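Local coordinates for protein TqaA (Penicillium aethiopicum, PDB 5DLK) that probably serves as the terminal condensation-like domain of a fungal nonribosomal peptide synthetase, closing the carrier-bound peptide into a macrocycle, at residues A[23-28]-A[51-56]; A[43-48]-A[116-121]; A[85-90]-A[191-196]; A[209-214]-A[313-318]. One frame throughout, in Å; residues are numbered along the deposited sequence. Where two conformers were deposited one is given.

Contact 1: residues A[23-28]-A[51-56]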
loop_
_atom_site.group_PDB
_atom_site.type_symbol
_atom_site.label_atom_id
_atom_site.label_comp_id
_atom_site.label_asym_id
_atom_site.label_seq_id
_atom_site.Cartn_x
_atom_site.Cartn_y
_atom_site.Cartn_z
ATOM N N LEU A 23 12.755 -9.767 17.862
ATOM C CA LEU A 23 11.621 -8.859 18.031
ATOM C C LEU A 23 10.315 -9.595 18.308
ATOM O O LEU A 23 9.248 -8.989 18.286
ATOM C CB LEU A 23 11.459 -7.972 16.794
ATOM C CG LEU A 23 12.675 -7.126 16.438
ATOM C CD1 LEU A 23 12.476 -6.417 15.105
ATOM C CD2 LEU A 23 12.967 -6.122 17.562
ATOM N N SER A 24 10.389 -10.901 18.572
ATOM C CA SER A 24 9.177 -11.675 18.819
ATOM C C SER A 24 8.479 -11.266 20.117
ATOM O O SER A 24 9.097 -11.255 21.177
ATOM C CB SER A 24 9.497 -13.173 18.866
ATOM O OG SER A 24 8.402 -13.892 19.403
ATOM N N PRO A 25 7.184 -10.922 20.042
ATOM C CA PRO A 25 6.459 -10.657 21.292
ATOM C C PRO A 25 5.996 -11.949 21.965
ATOM O O PRO A 25 5.334 -11.904 23.002
ATOM C CB PRO A 25 5.261 -9.818 20.834
ATOM C CG PRO A 25 5.052 -10.202 19.417
ATOM C CD PRO A 25 6.401 -10.549 18.849
ATOM N N ILE A 26 6.353 -13.081 21.361
ATOM C CA ILE A 26 5.960 -14.410 21.829
ATOM C C ILE A 26 7.134 -15.035 22.559
ATOM O O ILE A 26 8.224 -15.133 21.989
ATOM C CB ILE A 26 5.583 -15.381 20.679
ATOM C CG1 ILE A 26 4.313 -14.967 19.968
ATOM C CG2 ILE A 26 5.327 -16.770 21.244
ATOM C CD1 ILE A 26 4.504 -13.798 19.074
ATOM N N LYS A 27 6.919 -15.473 23.794
ATOM C CA LYS A 27 7.968 -16.178 24.524
ATOM C C LYS A 27 8.459 -17.423 23.763
ATOM O O LYS A 27 9.659 -17.678 23.689
ATOM C CB LYS A 27 7.474 -16.547 25.935
ATOM C CG LYS A 27 6.456 -17.695 25.997
ATOM C CD LYS A 27 6.249 -18.227 27.419
ATOM C CE LYS A 27 7.453 -17.972 28.320
ATOM N NZ LYS A 27 7.507 -18.925 29.470
ATOM N N ASP A 28 7.531 -18.163 23.161
ATOM C CA ASP A 28 7.859 -19.428 22.507
ATOM C C ASP A 28 7.250 -19.519 21.103
ATOM O O ASP A 28 6.161 -20.074 20.930
ATOM C CB ASP A 28 7.381 -20.595 23.377
ATOM C CG ASP A 28 7.860 -21.942 22.875
ATOM O OD1 ASP A 28 8.656 -21.985 21.907
ATOM O OD2 ASP A 28 7.458 -22.962 23.474
ATOM N N LEU A 51 9.780 -14.629 13.602
ATOM C CA LEU A 51 8.499 -14.137 14.056
ATOM C C LEU A 51 8.698 -12.676 14.452
ATOM O O LEU A 51 9.574 -12.365 15.267
ATOM C CB LEU A 51 7.962 -14.978 15.216
ATOM C CG LEU A 51 6.480 -14.817 15.551
ATOM C CD1 LEU A 51 5.970 -16.005 16.345
ATOM C CD2 LEU A 51 6.249 -13.512 16.313
ATOM N N LEU A 52 7.900 -11.792 13.854
ATOM C CA LEU A 52 8.011 -10.342 14.094
ATOM C C LEU A 52 6.638 -9.719 14.289
ATOM O O LEU A 52 5.638 -10.263 13.848
ATOM C CB LEU A 52 8.716 -9.640 12.925
ATOM C CG LEU A 52 10.092 -10.145 12.506
ATOM C CD1 LEU A 52 9.949 -11.127 11.342
ATOM C CD2 LEU A 52 11.005 -8.997 12.150
ATOM N N PRO A 53 6.580 -8.547 14.940
ATOM C CA PRO A 53 5.280 -7.866 14.943
ATOM C C PRO A 53 4.932 -7.444 13.521
ATOM O O PRO A 53 5.852 -7.166 12.734
ATOM C CB PRO A 53 5.518 -6.638 15.849
ATOM C CG PRO A 53 6.802 -6.967 16.619
ATOM C CD PRO A 53 7.616 -7.786 15.662
ATOM N N ALA A 54 3.642 -7.439 13.194
ATOM C CA ALA A 54 3.182 -6.807 11.970
ATOM C C ALA A 54 3.187 -5.285 12.208
ATOM O O ALA A 54 2.927 -4.837 13.322
ATOM C CB ALA A 54 1.808 -7.285 11.610
ATOM N N THR A 55 3.462 -4.501 11.176
ATOM C CA THR A 55 3.480 -3.042 11.345
ATOM C C THR A 55 2.062 -2.495 11.407
ATOM O O THR A 55 1.101 -3.159 10.997
ATOM C CB THR A 55 4.209 -2.347 10.199
ATOM O OG1 THR A 55 3.458 -2.520 8.985
ATOM C CG2 THR A 55 5.603 -2.914 10.023
ATOM N N GLN A 56 1.929 -1.263 11.894
ATOM C CA GLN A 56 0.638 -0.617 11.915
ATOM C C GLN A 56 0.080 -0.498 10.503
ATOM O O GLN A 56 -1.117 -0.682 10.291
ATOM C CB GLN A 56 0.750 0.783 12.557
ATOM C CG GLN A 56 -0.593 1.428 12.795
ATOM C CD GLN A 56 -0.471 2.651 13.699
ATOM O OE1 GLN A 56 0.615 2.987 14.130
ATOM N NE2 GLN A 56 -1.585 3.320 13.952
HETATM O O HOH W 1 12.066 -11.131 15.648
#
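Leu-51, Leu-23 and Pro-53 bury the most surface here. Leu-51 sits on strand 47-53 and meets the loop that leads into helix 29-38. Its CG lies anti to the backbone N (chi1 -164°). Both methyls meet Ile-26. Ile-26 CD1 lies 3.3 Å from Leu-51 CD2, which is tight for two carbons. The two side chains meet at about a right angle. Leu-51 CD2 also has Pro-25 CD at 3.9 Å and Ser-24 OG at 3.8 Å. The Ser-24 hydroxyl is turned back into its own loop: OG donates to Ile-26 O at 2.9 Å, in the carbonyl plane and on a lone pair.

Leu-23 takes the other end of the strand segment. Leu-23 O approaches Pro-53 CD at 3.3 Å, and Leu-23 CB lies 4.0 Å from the same carbon. Its CD1 reaches out to Leu-52 CD2. One water links the two backbones: it accepts from Leu-23 N and donates to Leu-51 O at 2.8 Å.

The loop thus lies across strand 47-53, an outermost strand of a three-stranded antiparallel sheet. Ile-110 of strand 108-115 also touches Pro-25, Ile-26 and Leu-51. The chemistry is mostly apolar packing, with the water as a polar link, so shape rather than direct polar pairing probably fixes the loop on the strand.

Contact 2: residues A[43-48]-A[116-121]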
loop_
_atom_site.group_PDB
_atom_site.type_symbol
_atom_site.label_atom_id
_atom_site.label_comp_id
_atom_site.label_asym_id
_atom_site.label_seq_id
_atom_site.Cartn_x
_atom_site.Cartn_y
_atom_site.Cartn_z
ATOM N N PRO A 43 1.398 -25.702 6.340
ATOM C CA PRO A 43 1.884 -27.064 6.053
ATOM C C PRO A 43 2.691 -27.674 7.200
ATOM O O PRO A 43 3.479 -26.965 7.821
ATOM C CB PRO A 43 2.766 -26.867 4.818
ATOM C CG PRO A 43 2.248 -25.628 4.173
ATOM C CD PRO A 43 1.836 -24.741 5.311
ATOM N N VAL A 44 2.505 -28.966 7.476
ATOM C CA VAL A 44 3.177 -29.588 8.615
ATOM C C VAL A 44 4.679 -29.682 8.420
ATOM O O VAL A 44 5.421 -29.776 9.390
ATOM C CB VAL A 44 2.637 -31.004 8.909
ATOM C CG1 VAL A 44 1.264 -30.933 9.560
ATOM C CG2 VAL A 44 2.590 -31.814 7.632
ATOM N N THR A 45 5.138 -29.651 7.176
ATOM C CA THR A 45 6.568 -29.748 6.924
ATOM C C THR A 45 7.288 -28.397 6.902
ATOM O O THR A 45 8.507 -28.344 6.738
ATOM C CB THR A 45 6.848 -30.465 5.595
ATOM O OG1 THR A 45 6.268 -29.724 4.519
ATOM C CG2 THR A 45 6.260 -31.884 5.623
ATOM N N SER A 46 6.546 -27.303 7.045
ATOM C CA SER A 46 7.184 -25.992 7.078
ATOM C C SER A 46 7.971 -25.824 8.373
ATOM O O SER A 46 7.680 -26.480 9.377
ATOM C CB SER A 46 6.148 -24.860 6.945
ATOM O OG SER A 46 5.299 -24.820 8.083
ATOM N N THR A 47 8.963 -24.940 8.341
ATOM C CA THR A 47 9.671 -24.547 9.546
ATOM C C THR A 47 9.433 -23.064 9.816
ATOM O O THR A 47 9.085 -22.311 8.905
ATOM C CB THR A 47 11.169 -24.799 9.431
ATOM O OG1 THR A 47 11.697 -24.040 8.338
ATOM C CG2 THR A 47 11.428 -26.292 9.181
ATOM N N LEU A 48 9.625 -22.655 11.062
ATOM C CA LEU A 48 9.480 -21.244 11.420
ATOM C C LEU A 48 10.834 -20.550 11.374
ATOM O O LEU A 48 11.715 -20.820 12.202
ATOM C CB LEU A 48 8.855 -21.098 12.803
ATOM C CG LEU A 48 8.584 -19.661 13.258
ATOM C CD1 LEU A 48 7.449 -19.041 12.433
ATOM C CD2 LEU A 48 8.275 -19.628 14.744
ATOM N N ASN A 116 11.173 -23.793 4.302
ATOM C CA ASN A 116 10.843 -25.155 3.860
ATOM C C ASN A 116 9.379 -25.231 3.438
ATOM O O ASN A 116 8.649 -26.161 3.796
ATOM C CB ASN A 116 11.149 -26.167 4.960
ATOM C CG ASN A 116 12.629 -26.224 5.294
ATOM O OD1 ASN A 116 13.093 -25.579 6.239
ATOM N ND2 ASN A 116 13.386 -26.972 4.497
ATOM N N LEU A 117 8.963 -24.208 2.695
ATOM C CA LEU A 117 7.576 -24.049 2.295
ATOM C C LEU A 117 7.374 -24.514 0.858
ATOM O O LEU A 117 7.872 -23.881 -0.075
ATOM C CB LEU A 117 7.135 -22.584 2.440
ATOM C CG LEU A 117 5.623 -22.408 2.319
ATOM C CD1 LEU A 117 4.927 -23.044 3.508
ATOM C CD2 LEU A 117 5.256 -20.948 2.197
ATOM N N ASP A 118 6.648 -25.619 0.692
ATOM C CA ASP A 118 6.284 -26.108 -0.632
ATOM C C ASP A 118 5.128 -25.303 -1.209
ATOM O O ASP A 118 4.069 -25.199 -0.595
ATOM C CB ASP A 118 5.888 -27.591 -0.592
ATOM C CG ASP A 118 6.797 -28.427 0.287
ATOM O OD1 ASP A 118 7.997 -28.098 0.395
ATOM O OD2 ASP A 118 6.309 -29.420 0.875
ATOM N N VAL A 119 5.331 -24.738 -2.391
ATOM C CA VAL A 119 4.257 -24.041 -3.076
ATOM C C VAL A 119 3.432 -25.033 -3.894
ATOM O O VAL A 119 3.953 -25.703 -4.781
ATOM C CB VAL A 119 4.808 -22.929 -3.990
ATOM C CG1 VAL A 119 3.690 -22.309 -4.816
ATOM C CG2 VAL A 119 5.520 -21.878 -3.148
ATOM N N LYS A 120 2.149 -25.141 -3.574
ATOM C CA LYS A 120 1.241 -25.978 -4.350
ATOM C C LYS A 120 0.280 -25.090 -5.132
ATOM O O LYS A 120 -0.442 -24.277 -4.543
ATOM C CB LYS A 120 0.462 -26.933 -3.441
ATOM C CG LYS A 120 1.344 -27.941 -2.679
ATOM C CD LYS A 120 2.285 -28.673 -3.630
ATOM C CE LYS A 120 2.843 -29.958 -3.019
ATOM N NZ LYS A 120 3.707 -29.685 -1.840
ATOM N N VAL A 121 0.279 -25.232 -6.453
ATOM C CA VAL A 121 -0.581 -24.420 -7.313
ATOM C C VAL A 121 -1.971 -25.030 -7.453
ATOM O O VAL A 121 -2.103 -26.231 -7.658
ATOM C CB VAL A 121 0.050 -24.247 -8.705
ATOM C CG1 VAL A 121 -0.864 -23.477 -9.632
ATOM C CG2 VAL A 121 1.416 -23.560 -8.576
HETATM O O HOH W 2 5.830 -26.784 3.293
HETATM O O HOH W 3 8.892 -28.938 2.971
#
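Asn-116 reaches from the loop after strand 108-115 to Thr-47 at the start of strand 47-53. Asn-116 CB lies 3.9 Å from Thr-45 O. Asn-116 CG is anti to the carbonyl carbon (chi1 -64°) and has Thr-47 CG2 at 4.1 Å. At the tip, Asn-116 OD1 accepts a hydrogen bond from Thr-47 OG1 at 3.0 Å, in the plane of the amide and on a lone pair. Thr-47 CG2 also touches Asn-116 OD1, at 3.5 Å. An alanine in place of Thr-47 would remove OG1 and CG2, and would probably leave Asn-116 OD1 without this donor and its amide freer to turn.

Pro-43 to Ser-46 form a type I beta turn that feeds strand 47-53, and Thr-47 pairs by backbone hydrogen bonds with Ala-115 of the neighbouring antiparallel strand. Pro-43 O takes two donors, Ser-46 N and Ser-46 OG. Ser-46 OG is also hydrogen-bonded to His-33 of helix 29-38. On the apolar side, Pro-43 CG packs on Leu-117 CD1 at 3.8 Å. Ser-46 CA makes a CA-H...O contact with Asn-116 O at 3.6 Å. Two waters also donate to Asn-116 O, and both bond to Thr-45 OG1. One of them accepts from Asp-118 N; the other donates to Asp-118 OD1 at 2.9 Å.

Contact 3: residues A[85-90]-A[191-196]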
loop_
_atom_site.group_PDB
_atom_site.type_symbol
_atom_site.label_atom_id
_atom_site.label_comp_id
_atom_site.label_asym_id
_atom_site.label_seq_id
_atom_site.Cartn_x
_atom_site.Cartn_y
_atom_site.Cartn_z
ATOM N N ARG A 85 5.017 -23.448 -13.266
ATOM C CA ARG A 85 4.793 -23.993 -11.930
ATOM C C ARG A 85 5.993 -23.829 -11.004
ATOM O O ARG A 85 5.844 -23.415 -9.857
ATOM C CB ARG A 85 4.435 -25.482 -12.005
ATOM C CG ARG A 85 3.054 -25.780 -12.527
ATOM C CD ARG A 85 2.787 -27.285 -12.550
ATOM N NE ARG A 85 1.624 -27.554 -13.377
ATOM C CZ ARG A 85 1.672 -28.016 -14.621
ATOM N NH1 ARG A 85 2.837 -28.329 -15.175
ATOM N NH2 ARG A 85 0.549 -28.195 -15.294
ATOM N N GLU A 86 7.180 -24.179 -11.490
ATOM C CA GLU A 86 8.382 -24.105 -10.666
ATOM C C GLU A 86 8.806 -22.665 -10.379
ATOM O O GLU A 86 9.506 -22.399 -9.400
ATOM C CB GLU A 86 9.538 -24.846 -11.334
ATOM C CG GLU A 86 9.244 -26.303 -11.623
ATOM C CD GLU A 86 10.085 -26.856 -12.761
ATOM O OE1 GLU A 86 11.141 -26.259 -13.075
ATOM O OE2 GLU A 86 9.684 -27.884 -13.350
ATOM N N THR A 87 8.399 -21.745 -11.243
ATOM C CA THR A 87 8.722 -20.334 -11.043
ATOM C C THR A 87 7.964 -19.777 -9.828
ATOM O O THR A 87 8.516 -18.990 -9.047
ATOM C CB THR A 87 8.407 -19.514 -12.303
ATOM O OG1 THR A 87 9.200 -20.005 -13.393
ATOM C CG2 THR A 87 8.705 -18.030 -12.088
ATOM N N CYS A 88 6.715 -20.211 -9.657
ATOM C CA CYS A 88 5.953 -19.886 -8.452
ATOM C C CYS A 88 6.707 -20.330 -7.191
ATOM O O CYS A 88 6.810 -19.589 -6.208
ATOM C CB CYS A 88 4.570 -20.540 -8.493
ATOM S SG CYS A 88 3.524 -20.017 -9.881
ATOM N N GLN A 89 7.232 -21.552 -7.219
ATOM C CA GLN A 89 7.987 -22.055 -6.082
ATOM C C GLN A 89 9.216 -21.181 -5.840
ATOM O O GLN A 89 9.481 -20.767 -4.709
ATOM C CB GLN A 89 8.402 -23.510 -6.305
ATOM C CG GLN A 89 9.257 -24.075 -5.190
ATOM C CD GLN A 89 8.488 -24.319 -3.911
ATOM O OE1 GLN A 89 7.493 -25.049 -3.900
ATOM N NE2 GLN A 89 8.952 -23.711 -2.812
ATOM N N SER A 90 9.949 -20.880 -6.905
ATOM C CA SER A 90 11.208 -20.149 -6.771
ATOM C C SER A 90 10.977 -18.700 -6.337
ATOM O O SER A 90 11.802 -18.121 -5.624
ATOM C CB SER A 90 11.995 -20.177 -8.083
ATOM O OG SER A 90 12.422 -21.499 -8.368
ATOM N N SER A 191 8.716 -8.693 -12.261
ATOM C CA SER A 191 9.968 -8.781 -13.023
ATOM C C SER A 191 10.857 -9.935 -12.527
ATOM O O SER A 191 11.510 -10.595 -13.334
ATOM C CB SER A 191 10.729 -7.447 -12.990
ATOM O OG SER A 191 11.200 -7.131 -11.695
ATOM N N ASP A 192 10.859 -10.198 -11.218
ATOM C CA ASP A 192 11.515 -11.385 -10.672
ATOM C C ASP A 192 10.872 -12.674 -11.195
ATOM O O ASP A 192 11.582 -13.621 -11.536
ATOM C CB ASP A 192 11.484 -11.386 -9.145
ATOM C CG ASP A 192 12.515 -10.440 -8.536
ATOM O OD1 ASP A 192 13.099 -9.620 -9.287
ATOM O OD2 ASP A 192 12.734 -10.520 -7.304
ATOM N N PHE A 193 9.542 -12.718 -11.245
ATOM C CA PHE A 193 8.848 -13.896 -11.778
ATOM C C PHE A 193 9.306 -14.173 -13.213
ATOM O O PHE A 193 9.728 -15.282 -13.539
ATOM C CB PHE A 193 7.320 -13.717 -11.744
ATOM C CG PHE A 193 6.555 -14.968 -12.113
ATOM C CD1 PHE A 193 6.386 -15.331 -13.446
ATOM C CD2 PHE A 193 5.982 -15.763 -11.132
ATOM C CE1 PHE A 193 5.685 -16.476 -13.789
ATOM C CE2 PHE A 193 5.271 -16.908 -11.468
ATOM C CZ PHE A 193 5.124 -17.263 -12.801
ATOM N N ALA A 194 9.232 -13.153 -14.056
ATOM C CA ALA A 194 9.608 -13.295 -15.455
ATOM C C ALA A 194 11.065 -13.731 -15.589
ATOM O O ALA A 194 11.376 -14.633 -16.370
ATOM C CB ALA A 194 9.369 -12.009 -16.195
ATOM N N ALA A 195 11.947 -13.106 -14.816
ATOM C CA ALA A 195 13.369 -13.427 -14.855
ATOM C C ALA A 195 13.638 -14.876 -14.454
ATOM O O ALA A 195 14.491 -15.541 -15.047
ATOM C CB ALA A 195 14.161 -12.469 -13.953
ATOM N N ILE A 196 12.906 -15.371 -13.459
ATOM C CA ILE A 196 13.091 -16.741 -13.002
ATOM C C ILE A 196 12.595 -17.715 -14.068
ATOM O O ILE A 196 13.271 -18.701 -14.380
ATOM C CB ILE A 196 12.368 -17.007 -11.677
ATOM C CG1 ILE A 196 13.055 -16.240 -10.543
ATOM C CG2 ILE A 196 12.335 -18.505 -11.371
ATOM C CD1 ILE A 196 12.265 -16.233 -9.250
#
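Thr-87 CG2 sits over the centre of the Phe-193 ring, 3.5 Å above its plane and only 4° off the normal. This is a CH-pi contact, and all six ring carbons lie at nearly the same distance from the methyl. CG2 is anti to the backbone N of Thr-87. The hydroxyl falls on the other branch, where OG1 is hydrogen-bonded to Arg-83 O one turn earlier in the helix. Phe-193 CG is likewise anti to its backbone N (chi1 -172°), and the ring beyond it reaches helix 81-94. Cys-88 SG meets the ring at its edge and in its plane, 3.9 Å from Phe-193 CE2, a sulfur-aromatic contact.

Ile-196, one turn after Phe-193, extends the interface. Ile-196 CG2 lies 3.7 Å from both Thr-87 CG2 and Ser-90 CB. Its CD1 lies near the backbone C and O of Ser-90.

The axes of the two helix segments come within 9.3 Å, and their N-to-C directions are 128° apart. Leu-84 and Leu-91 of helix 81-94 add to the surroundings of Phe-193, as does Leu-399 from a loop. Asp-192 makes a salt bridge with Arg-94. Arg-85 pairs with Glu-123 of strand 122-125, an outermost strand of the five-stranded mixed sheet.

Contact 4: residues A[209-214]-A[313-318]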
loop_
_atom_site.group_PDB
_atom_site.type_symbol
_atom_site.label_atom_id
_atom_site.label_comp_id
_atom_site.label_asym_id
_atom_site.label_seq_id
_atom_site.Cartn_x
_atom_site.Cartn_y
_atom_site.Cartn_z
ATOM N N ALA A 209 11.489 -8.505 6.593
ATOM C CA ALA A 209 11.964 -8.630 7.967
ATOM C C ALA A 209 13.217 -7.772 8.195
ATOM O O ALA A 209 13.369 -7.166 9.256
ATOM C CB ALA A 209 12.241 -10.094 8.317
ATOM N N HIS A 210 14.090 -7.679 7.196
ATOM C CA HIS A 210 15.328 -6.906 7.343
ATOM C C HIS A 210 15.075 -5.393 7.383
ATOM O O HIS A 210 15.843 -4.633 7.965
ATOM C CB HIS A 210 16.294 -7.248 6.214
ATOM C CG HIS A 210 16.675 -8.694 6.180
ATOM N ND1 HIS A 210 16.958 -9.366 5.010
ATOM C CD2 HIS A 210 16.795 -9.603 7.176
ATOM C CE1 HIS A 210 17.244 -10.625 5.289
ATOM N NE2 HIS A 210 17.153 -10.795 6.596
ATOM N N TYR A 211 13.997 -4.963 6.749
ATOM C CA TYR A 211 13.536 -3.589 6.886
ATOM C C TYR A 211 13.138 -3.315 8.331
ATOM O O TYR A 211 13.528 -2.292 8.913
ATOM C CB TYR A 211 12.359 -3.354 5.940
ATOM C CG TYR A 211 11.738 -1.976 6.009
ATOM C CD1 TYR A 211 12.294 -0.910 5.324
ATOM C CD2 TYR A 211 10.570 -1.762 6.734
ATOM C CE1 TYR A 211 11.709 0.348 5.361
ATOM C CE2 TYR A 211 9.990 -0.512 6.791
ATOM C CZ TYR A 211 10.564 0.538 6.101
ATOM O OH TYR A 211 9.984 1.785 6.146
ATOM N N LEU A 212 12.386 -4.244 8.910
ATOM C CA LEU A 212 11.922 -4.114 10.285
ATOM C C LEU A 212 13.094 -4.110 11.282
ATOM O O LEU A 212 13.123 -3.290 12.207
ATOM C CB LEU A 212 10.928 -5.222 10.622
ATOM C CG LEU A 212 9.623 -5.192 9.811
ATOM C CD1 LEU A 212 8.650 -6.238 10.320
ATOM C CD2 LEU A 212 9.009 -3.789 9.857
ATOM N N TYR A 213 14.061 -5.009 11.102
ATOM C CA TYR A 213 15.241 -5.008 11.984
ATOM C C TYR A 213 16.022 -3.701 11.871
ATOM O O TYR A 213 16.477 -3.140 12.879
ATOM C CB TYR A 213 16.160 -6.200 11.675
ATOM C CG TYR A 213 15.582 -7.515 12.155
ATOM C CD1 TYR A 213 15.308 -7.722 13.502
ATOM C CD2 TYR A 213 15.309 -8.550 11.263
ATOM C CE1 TYR A 213 14.763 -8.924 13.951
ATOM C CE2 TYR A 213 14.770 -9.754 11.700
ATOM C CZ TYR A 213 14.501 -9.936 13.043
ATOM O OH TYR A 213 13.966 -11.123 13.494
ATOM N N HIS A 214 16.178 -3.215 10.646
ATOM C CA HIS A 214 16.885 -1.959 10.415
ATOM C C HIS A 214 16.186 -0.754 11.073
ATOM O O HIS A 214 16.860 0.108 11.648
ATOM C CB HIS A 214 17.050 -1.727 8.919
ATOM C CG HIS A 214 18.042 -0.664 8.581
ATOM N ND1 HIS A 214 17.755 0.682 8.681
ATOM C CD2 HIS A 214 19.327 -0.746 8.163
ATOM C CE1 HIS A 214 18.817 1.384 8.327
ATOM N NE2 HIS A 214 19.784 0.542 8.006
ATOM N N ARG A 313 10.715 4.354 2.077
ATOM C CA ARG A 313 11.928 3.764 1.518
ATOM C C ARG A 313 13.065 4.763 1.478
ATOM O O ARG A 313 13.907 4.745 0.581
ATOM C CB ARG A 313 11.626 3.208 0.129
ATOM C CG ARG A 313 10.476 2.201 0.236
ATOM C CD ARG A 313 10.117 1.462 -1.041
ATOM N NE ARG A 313 10.907 0.247 -1.170
ATOM C CZ ARG A 313 10.478 -1.001 -0.983
ATOM N NH1 ARG A 313 9.220 -1.286 -0.668
ATOM N NH2 ARG A 313 11.343 -1.977 -1.135
ATOM N N ASN A 314 13.083 5.644 2.466
ATOM C CA ASN A 314 14.170 6.601 2.565
ATOM C C ASN A 314 15.165 6.203 3.645
ATOM O O ASN A 314 16.126 6.914 3.903
ATOM C CB ASN A 314 13.607 8.002 2.802
ATOM C CG ASN A 314 12.790 8.493 1.610
ATOM O OD1 ASN A 314 13.348 8.986 0.631
ATOM N ND2 ASN A 314 11.466 8.325 1.674
ATOM N N LEU A 315 14.943 5.049 4.258
ATOM C CA LEU A 315 15.921 4.466 5.177
ATOM C C LEU A 315 17.185 4.021 4.447
ATOM O O LEU A 315 17.110 3.350 3.420
ATOM C CB LEU A 315 15.324 3.266 5.907
ATOM C CG LEU A 315 14.595 3.483 7.226
ATOM C CD1 LEU A 315 14.163 2.134 7.773
ATOM C CD2 LEU A 315 15.490 4.191 8.226
ATOM N N PRO A 316 18.357 4.373 4.984
ATOM C CA PRO A 316 19.570 3.873 4.331
ATOM C C PRO A 316 19.800 2.393 4.641
ATOM O O PRO A 316 20.246 2.042 5.730
ATOM C CB PRO A 316 20.674 4.750 4.929
ATOM C CG PRO A 316 20.151 5.120 6.284
ATOM C CD PRO A 316 18.653 5.245 6.135
ATOM N N MET A 317 19.484 1.531 3.688
ATOM C CA MET A 317 19.741 0.110 3.852
ATOM C C MET A 317 19.877 -0.507 2.475
ATOM O O MET A 317 19.315 0.006 1.503
ATOM C CB MET A 317 18.632 -0.567 4.675
ATOM C CG MET A 317 17.442 -1.122 3.893
ATOM S SD MET A 317 16.207 -1.884 4.989
ATOM C CE MET A 317 15.732 -0.470 5.965
ATOM N N ASP A 318 20.653 -1.582 2.387
ATOM C CA ASP A 318 20.849 -2.262 1.113
ATOM C C ASP A 318 19.518 -2.767 0.584
ATOM O O ASP A 318 18.705 -3.302 1.346
ATOM C CB ASP A 318 21.837 -3.421 1.256
ATOM C CG ASP A 318 23.231 -2.957 1.643
ATOM O OD1 ASP A 318 23.606 -1.822 1.280
ATOM O OD2 ASP A 318 23.950 -3.729 2.312
#
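Tyr-211 and His-214, both on helix 208-218, hold CG anti to the backbone N (chi1 178° and -166°), and the rings beyond meet Met-317 and Leu-315. The Met-317 chain is bent at chi3 (62°), which folds CE back between them. CE lies 3.5 Å from His-214 CB and 3.5 Å from Tyr-211 CD1. Met-317 SD is 5.3 Å from the Tyr-211 ring centroid, an oblique Met-aromatic contact.

Met-317 CB covers one face of the His-214 ring. It is a CH-pi contact, offset toward the rim, with CB 3.6 Å from His-214 CD2. Leu-315 CD1 fills in between the rings, 3.9 Å from Tyr-211 CE1 and 4.0 Å from His-214 ND1. His-214 NE2 comes within 2.8 Å of Pro-316 O, but the angle is too poor for a hydrogen bond. An alanine in place of His-214 would probably open a gap beside Met-317 CB and let the loop shift against the helix.

The loop follows strand 303-310 and begins close to Asn-311, which binds phosphopantetheine in another structure of this protein. Tyr-211 OH is hydrogen-bonded to Gly-312 O, and Arg-313 N to Asn-311 OD1. Arg-313 also forms a salt bridge with Asp-182, beside the phosphopantetheine-binding Gly-183.

His-214 ND1 is buried with no partner in the model. With Met-317 CB over one face, the imidazole probably serves here mainly as a packing surface, and the sulfur and methyl of Met-317 link it to the tyrosine ring.

Contacts 1 and 2 share strand 47-53, with their centres about 21 Å apart. Contact 1 touches contact 4 through helix 208-218: Leu-23 CD1 lies 3.5 Å from Tyr-213 CD1, and Leu-52 and Thr-55 pack on the same helix. Contact 2 meets contact 3 at Gln-89, whose OE1 probably accepts from Val-119 N at 2.7 Å and whose NE2 probably donates to Leu-117 O. Contact 3 makes no touch with contacts 1 or 4. Contact 4 lies closest to the phosphopantetheine site, ligand-free here: the side chain of Tyr-211 is about 7 Å from that of Asn-311 and about 12 Å from that of Tyr-357, both site residues. The other three lie away from the annotated sites.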